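Local coordinates for putative lipoprotein (PDB 4OZO) that probably hydrolyses alpha-L-fucosides as a glycosyl hydrolase family 29 enzyme, and holds a nitrophenyl thiogalactoside in a pocket of its barrel domain, at residues D205-G210 and K237-G242; D218-T223 and I250-D255. All coordinates share one frame; numbering follows the deposited sequence.

Contact 1. Residues D205-G210 and K237-G242; sequences DVRWMG and KGLNEG. With OTN (2-nitrophenyl 1-thio-beta-D-galactopyranoside), chain E.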
loop_
_atom_site.group_PDB
_atom_site.type_symbol
_atom_site.label_atom_id
_atom_site.label_comp_id
_atom_site.label_asym_id
_atom_site.label_seq_id
_atom_site.Cartn_x
_atom_site.Cartn_y
_atom_site.Cartn_z
ATOM N N ASP A 205 7.954 -33.328 1.790
ATOM C CA ASP A 205 6.617 -33.163 1.211
ATOM C C ASP A 205 6.666 -32.268 -0.029
ATOM O O ASP A 205 5.871 -32.431 -0.954
ATOM C CB ASP A 205 5.632 -32.585 2.218
ATOM C CG ASP A 205 5.157 -33.606 3.212
ATOM O OD1 ASP A 205 4.757 -34.707 2.784
ATOM O OD2 ASP A 205 5.193 -33.310 4.424
ATOM N N VAL A 206 7.596 -31.319 -0.039
ATOM C CA VAL A 206 7.777 -30.445 -1.191
ATOM C C VAL A 206 9.274 -30.259 -1.442
ATOM O O VAL A 206 10.075 -30.362 -0.519
ATOM C CB VAL A 206 7.041 -29.058 -1.023
ATOM C CG1 VAL A 206 5.529 -29.235 -1.023
ATOM C CG2 VAL A 206 7.500 -28.327 0.243
ATOM N N ARG A 207 9.644 -29.984 -2.687
ATOM C CA ARG A 207 11.042 -29.879 -3.068
ATOM C C ARG A 207 11.431 -28.447 -3.423
ATOM O O ARG A 207 10.586 -27.617 -3.742
ATOM C CB ARG A 207 11.310 -30.762 -4.291
ATOM C CG ARG A 207 10.632 -30.273 -5.586
ATOM C CD ARG A 207 11.004 -31.125 -6.779
ATOM N NE ARG A 207 10.786 -30.466 -8.067
ATOM C CZ ARG A 207 9.733 -30.683 -8.851
ATOM N NH1 ARG A 207 8.790 -31.542 -8.481
ATOM N NH2 ARG A 207 9.617 -30.045 -10.005
ATOM N N TRP A 208 12.726 -28.169 -3.397
ATOM C CA TRP A 208 13.232 -26.949 -3.981
ATOM C C TRP A 208 13.134 -27.066 -5.503
ATOM O O TRP A 208 12.947 -28.167 -6.032
ATOM C CB TRP A 208 14.691 -26.727 -3.569
ATOM C CG TRP A 208 15.210 -25.382 -3.970
ATOM C CD1 TRP A 208 14.507 -24.205 -4.024
ATOM C CD2 TRP A 208 16.534 -25.075 -4.400
ATOM N NE1 TRP A 208 15.321 -23.188 -4.442
ATOM C CE2 TRP A 208 16.571 -23.693 -4.684
ATOM C CE3 TRP A 208 17.701 -25.830 -4.559
ATOM C CZ2 TRP A 208 17.728 -23.053 -5.118
ATOM C CZ3 TRP A 208 18.851 -25.191 -4.998
ATOM C CH2 TRP A 208 18.856 -23.820 -5.273
ATOM N N MET A 209 13.281 -25.943 -6.206
ATOM C CA MET A 209 13.224 -25.938 -7.662
ATOM C C MET A 209 14.445 -25.309 -8.338
ATOM O O MET A 209 14.374 -24.902 -9.496
ATOM C CB MET A 209 11.928 -25.299 -8.170
ATOM C CG MET A 209 11.387 -24.149 -7.307
ATOM S SD MET A 209 12.526 -22.775 -7.060
ATOM C CE MET A 209 12.661 -22.080 -8.710
ATOM N N GLY A 210 15.561 -25.233 -7.618
ATOM C CA GLY A 210 16.839 -24.988 -8.263
ATOM C C GLY A 210 17.373 -23.576 -8.388
ATOM O O GLY A 210 18.540 -23.388 -8.735
ATOM N N LYS A 237 17.417 -29.329 -13.901
ATOM C CA LYS A 237 16.161 -29.503 -14.631
ATOM C C LYS A 237 15.232 -30.455 -13.869
ATOM O O LYS A 237 14.004 -30.335 -13.912
ATOM C CB LYS A 237 16.420 -30.001 -16.058
ATOM C CG LYS A 237 15.171 -30.554 -16.766
ATOM C CD LYS A 237 15.507 -31.432 -17.983
ATOM C CE LYS A 237 16.106 -30.609 -19.130
ATOM N NZ LYS A 237 16.772 -31.454 -20.169
ATOM N N GLY A 238 15.826 -31.390 -13.146
ATOM C CA GLY A 238 15.047 -32.370 -12.416
ATOM C C GLY A 238 14.376 -31.744 -11.216
ATOM O O GLY A 238 13.360 -32.233 -10.732
ATOM N N LEU A 239 14.951 -30.663 -10.713
ATOM C CA LEU A 239 14.312 -29.944 -9.626
ATOM C C LEU A 239 13.397 -28.866 -10.191
ATOM O O LEU A 239 12.236 -28.737 -9.778
ATOM C CB LEU A 239 15.360 -29.326 -8.703
ATOM C CG LEU A 239 16.216 -30.351 -7.957
ATOM C CD1 LEU A 239 17.185 -29.628 -7.037
ATOM C CD2 LEU A 239 15.334 -31.316 -7.184
ATOM N N ASN A 240 13.928 -28.113 -11.151
ATOM C CA ASN A 240 13.216 -26.994 -11.733
ATOM C C ASN A 240 12.003 -27.414 -12.562
ATOM O O ASN A 240 10.910 -26.882 -12.386
ATOM C CB ASN A 240 14.162 -26.149 -12.573
ATOM C CG ASN A 240 13.519 -24.859 -13.050
ATOM O OD1 ASN A 240 13.162 -24.734 -14.214
ATOM N ND2 ASN A 240 13.375 -23.895 -12.147
ATOM N N GLU A 241 12.197 -28.380 -13.454
ATOM C CA GLU A 241 11.123 -28.841 -14.310
ATOM C C GLU A 241 10.449 -30.066 -13.745
ATOM O O GLU A 241 9.250 -30.289 -13.959
ATOM C CB GLU A 241 11.646 -29.140 -15.706
ATOM C CG GLU A 241 12.077 -27.900 -16.460
ATOM C CD GLU A 241 12.475 -28.208 -17.881
ATOM O OE1 GLU A 241 12.434 -29.398 -18.267
ATOM O OE2 GLU A 241 12.819 -27.261 -18.615
ATOM N N GLY A 242 11.219 -30.866 -13.019
ATOM C CA GLY A 242 10.702 -32.129 -12.525
ATOM C C GLY A 242 10.712 -33.168 -13.632
ATOM O O GLY A 242 11.361 -32.985 -14.665
HETATM O "O2'" OTN E . 25.475 -20.608 -2.902
HETATM N "N1'" OTN E . 24.332 -21.390 -2.452
HETATM O "O3'" OTN E . 24.492 -22.287 -1.450
HETATM C "C2'" OTN E . 23.151 -21.154 -3.053
HETATM C "C3'" OTN E . 23.122 -20.235 -4.099
HETATM C "C4'" OTN E . 21.942 -19.945 -4.764
HETATM C "C5'" OTN E . 20.777 -20.593 -4.394
HETATM C "C6'" OTN E . 20.807 -21.525 -3.364
HETATM C "C1'" OTN E . 21.985 -21.840 -2.697
HETATM S S01 OTN E . 21.872 -23.004 -1.397
HETATM C C1 OTN E . 20.265 -23.733 -1.688
HETATM O O5 OTN E . 19.134 -22.908 -1.237
HETATM C C5 OTN E . 17.900 -23.592 -1.502
HETATM C C6 OTN E . 16.752 -22.695 -1.039
HETATM O O6 OTN E . 16.796 -21.461 -1.758
HETATM C C4 OTN E . 17.845 -24.929 -0.752
HETATM O O4 OTN E . 17.968 -24.716 0.658
HETATM C C3 OTN E . 19.010 -25.751 -1.224
HETATM O O3 OTN E . 19.046 -27.063 -0.590
HETATM C C2 OTN E . 20.281 -24.991 -0.896
HETATM O O2 OTN E . 21.340 -25.802 -1.362
#
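R207 reaches across to the carboxyl end of helix 236-240, and its path can be followed from CB, which points toward the helix segment. With chi1 at 68°, CG sits between the backbone N and the carbonyl carbon, and from there the chain runs extended. Its CD lies 4.0 Å from L239 O. Beyond it, two nitrogens close side-on upon that one oxygen: NE lies 2.8 Å from L239 O, in the carbonyl plane and on a lone pair, while NH2 lies 2.9 Å from the same L239 O but above that plane. CZ, between them, is 3.3 Å from L239 O. This oxygen is close to the guanidinium plane for both bonds, so the paired grip fixes the rotation of the flat group. NH2 also comes within 3.4 Å of the CA of G242, just where the helix is left, and the positive phi there by itself favours glycine. NH1, on the far branch, bonds I250 O and W221 O.

These segments belong to the TIM-barrel catalytic domain: strand 206-207 is the sixth in its parallel sheet, and the helix lies in the connection leading to the seventh. A third hydrogen bond joins the segments after the strand: N240 ND2 donates to M209 O over 3.0 Å, with a nearly linear N-H...O angle of 163°, M209 O lying in the amide plane; E215 O also bonds ND2. L239 packs its CB 3.8 Å from W208 O.

The W208 ring carries the ligand in a sugar-aromatic stack: C5 of the galactose stands 3.4 Å above one face, over the ring centre, with sugar C3 nearby, while G210 N occupies the opposite face.

Contact 2. Residues D218-T223 and I250-D255; sequences DPCWAT and IPAETD. With OTN (2-nitrophenyl 1-thio-beta-D-galactopyranoside), chain E.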
loop_
_atom_site.group_PDB
_atom_site.type_symbol
_atom_site.label_atom_id
_atom_site.label_comp_id
_atom_site.label_asym_id
_atom_site.label_seq_id
_atom_site.Cartn_x
_atom_site.Cartn_y
_atom_site.Cartn_z
ATOM N N ASP A 218 9.279 -24.437 -17.031
ATOM C CA ASP A 218 8.225 -24.605 -18.017
ATOM C C ASP A 218 8.615 -25.782 -18.905
ATOM O O ASP A 218 9.467 -25.649 -19.775
ATOM C CB ASP A 218 8.056 -23.321 -18.829
ATOM C CG ASP A 218 6.919 -23.401 -19.833
ATOM O OD1 ASP A 218 6.837 -22.511 -20.711
ATOM O OD2 ASP A 218 6.107 -24.341 -19.752
ATOM N N PRO A 219 8.011 -26.953 -18.675
ATOM C CA PRO A 219 6.975 -27.230 -17.681
ATOM C C PRO A 219 7.542 -27.413 -16.290
ATOM O O PRO A 219 8.760 -27.408 -16.097
ATOM C CB PRO A 219 6.413 -28.577 -18.146
ATOM C CG PRO A 219 7.564 -29.250 -18.754
ATOM C CD PRO A 219 8.376 -28.167 -19.426
ATOM N N CYS A 220 6.641 -27.578 -15.328
ATOM C CA CYS A 220 7.013 -27.941 -13.974
ATOM C C CYS A 220 6.069 -29.031 -13.455
ATOM O O CYS A 220 4.924 -28.768 -13.066
ATOM C CB CYS A 220 7.040 -26.718 -13.039
ATOM S SG CYS A 220 7.503 -27.105 -11.318
ATOM N N TRP A 221 6.578 -30.260 -13.454
ATOM C CA TRP A 221 5.835 -31.416 -12.985
ATOM C C TRP A 221 5.864 -31.474 -11.465
ATOM O O TRP A 221 6.879 -31.164 -10.861
ATOM C CB TRP A 221 6.439 -32.687 -13.605
ATOM C CG TRP A 221 6.494 -32.586 -15.093
ATOM C CD1 TRP A 221 7.599 -32.369 -15.868
ATOM C CD2 TRP A 221 5.377 -32.630 -15.987
ATOM N NE1 TRP A 221 7.236 -32.296 -17.197
ATOM C CE2 TRP A 221 5.877 -32.457 -17.294
ATOM C CE3 TRP A 221 3.998 -32.812 -15.811
ATOM C CZ2 TRP A 221 5.050 -32.464 -18.415
ATOM C CZ3 TRP A 221 3.178 -32.820 -16.932
ATOM C CH2 TRP A 221 3.707 -32.641 -18.211
ATOM N N ALA A 222 4.744 -31.840 -10.852
ATOM C CA ALA A 222 4.702 -32.079 -9.412
ATOM C C ALA A 222 5.596 -33.268 -9.040
ATOM O O ALA A 222 6.079 -33.392 -7.898
ATOM C CB ALA A 222 3.267 -32.335 -8.954
ATOM N N THR A 223 5.802 -34.146 -10.018
ATOM C CA THR A 223 6.564 -35.361 -9.806
ATOM C C THR A 223 7.999 -35.189 -10.251
ATOM O O THR A 223 8.297 -34.379 -11.136
ATOM C CB THR A 223 5.951 -36.550 -10.564
ATOM O OG1 THR A 223 6.048 -36.321 -11.978
ATOM C CG2 THR A 223 4.487 -36.744 -10.163
ATOM N N ILE A 250 6.496 -34.933 -5.341
ATOM C CA ILE A 250 7.107 -33.947 -4.447
ATOM C C ILE A 250 7.154 -32.579 -5.148
ATOM O O ILE A 250 8.164 -32.208 -5.757
ATOM C CB ILE A 250 8.529 -34.394 -4.004
ATOM C CG1 ILE A 250 8.493 -35.811 -3.415
ATOM C CG2 ILE A 250 9.116 -33.437 -2.982
ATOM C CD1 ILE A 250 9.857 -36.364 -2.988
ATOM N N PRO A 251 6.054 -31.816 -5.057
ATOM C CA PRO A 251 5.906 -30.611 -5.878
ATOM C C PRO A 251 6.852 -29.482 -5.469
ATOM O O PRO A 251 7.253 -29.377 -4.302
ATOM C CB PRO A 251 4.441 -30.223 -5.671
ATOM C CG PRO A 251 4.081 -30.792 -4.363
ATOM C CD PRO A 251 4.898 -32.030 -4.170
ATOM N N ALA A 252 7.207 -28.653 -6.446
ATOM C CA ALA A 252 8.185 -27.592 -6.254
ATOM C C ALA A 252 7.630 -26.357 -5.531
ATOM O O ALA A 252 6.554 -25.844 -5.868
ATOM C CB ALA A 252 8.774 -27.190 -7.591
ATOM N N GLU A 253 8.387 -25.884 -4.542
ATOM C CA GLU A 253 8.066 -24.667 -3.813
ATOM C C GLU A 253 9.078 -23.598 -4.177
ATOM O O GLU A 253 10.270 -23.770 -3.937
ATOM C CB GLU A 253 8.107 -24.924 -2.314
ATOM C CG GLU A 253 7.586 -23.783 -1.494
ATOM C CD GLU A 253 7.784 -24.010 -0.021
ATOM O OE1 GLU A 253 6.839 -24.493 0.640
ATOM O OE2 GLU A 253 8.890 -23.713 0.469
ATOM N N THR A 254 8.602 -22.501 -4.764
ATOM C CA THR A 254 9.484 -21.457 -5.291
ATOM C C THR A 254 9.753 -20.350 -4.275
ATOM O O THR A 254 8.827 -19.698 -3.804
ATOM C CB THR A 254 8.886 -20.831 -6.564
ATOM O OG1 THR A 254 8.713 -21.852 -7.550
ATOM C CG2 THR A 254 9.795 -19.767 -7.118
ATOM N N ASP A 255 11.020 -20.132 -3.943
ATOM C CA ASP A 255 11.373 -19.166 -2.900
ATOM C C ASP A 255 12.135 -17.980 -3.463
ATOM O O ASP A 255 13.068 -18.139 -4.238
ATOM C CB ASP A 255 12.164 -19.836 -1.764
ATOM C CG ASP A 255 13.488 -20.460 -2.232
ATOM O OD1 ASP A 255 13.475 -21.258 -3.206
ATOM O OD2 ASP A 255 14.542 -20.160 -1.611
HETATM O "O2'" OTN E . 25.475 -20.608 -2.902
HETATM N "N1'" OTN E . 24.332 -21.390 -2.452
HETATM O "O3'" OTN E . 24.492 -22.287 -1.450
HETATM C "C2'" OTN E . 23.151 -21.154 -3.053
HETATM C "C3'" OTN E . 23.122 -20.235 -4.099
HETATM C "C4'" OTN E . 21.942 -19.945 -4.764
HETATM C "C5'" OTN E . 20.777 -20.593 -4.394
HETATM C "C6'" OTN E . 20.807 -21.525 -3.364
HETATM C "C1'" OTN E . 21.985 -21.840 -2.697
HETATM S S01 OTN E . 21.872 -23.004 -1.397
HETATM C C1 OTN E . 20.265 -23.733 -1.688
HETATM O O5 OTN E . 19.134 -22.908 -1.237
HETATM C C5 OTN E . 17.900 -23.592 -1.502
HETATM C C6 OTN E . 16.752 -22.695 -1.039
HETATM O O6 OTN E . 16.796 -21.461 -1.758
HETATM C C4 OTN E . 17.845 -24.929 -0.752
HETATM O O4 OTN E . 17.968 -24.716 0.658
HETATM C C3 OTN E . 19.010 -25.751 -1.224
HETATM O O3 OTN E . 19.046 -27.063 -0.590
HETATM C C2 OTN E . 20.281 -24.991 -0.896
HETATM O O2 OTN E . 21.340 -25.802 -1.362
HETATM O O HOH W 1 5.668 -28.602 -8.901
#
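A222 O receives two groups from the 250-255 segment. I250 N donates to it over 3.0 Å, a weak bond bent to 131°, and P251 CA makes a bent CA-H...O contact of 3.4 Å with the same A222 O. The apolar side of this approach is small: A222 CB meets P251 CB at 4.1 Å. Further along, C220 SG, set anti to its own backbone N (chi1 -180°), reaches A252 CB at 3.9 Å. A water sits between the backbones, accepting from A252 N at 2.9 Å and giving a weak bond to W221 O.

Beyond these contacts the second segment runs into strand 253-257, the seventh of the TIM barrel. The backbones of P251 and E253 are hydrogen-bonded to that of R207, and T254 bonds the backbone of V291 in the eighth strand. The loop 218-223 thus lies against the approach to this strand, with helix 12-18 packed on P251 and A222.

Nearer the ligand, D255 turns its carboxylate to the sugar. OD2 is 2.6 Å from O6 of the galactoside, a hydrogen-bonding distance, although the hydroxyl proton has another acceptor nearby. OD1 takes a weak bond from the indole NE1 of W208. With an alanine in place of D255, O6 would probably lose this acceptor and W208 NE1 one of its weak bonds. Besides D255, the ligand is hydrogen-bonded to D166, G167, E212 and E232.

Overall arrangement
After five earlier barrel strands the chain forms strand 206-207 and its turn, passes through the loop 218-223, runs through helix 236-240, on which segment 237-242 lies, and then reaches 250-255 and the seventh barrel strand. Contact 1 closes a loop of 26 residues between its segments, and contact 2 closes another of the same length. Their segments alternate, so the two loops cross rather than nest, and the contact centres lie about 5 Å apart. The crossing is stitched by E241 O to W221 N, 2.7 Å, a probable hydrogen bond. Together they tie the sixth and seventh strands to helix 236-240 and loop 218-223, and both touch the bound thiogalactoside.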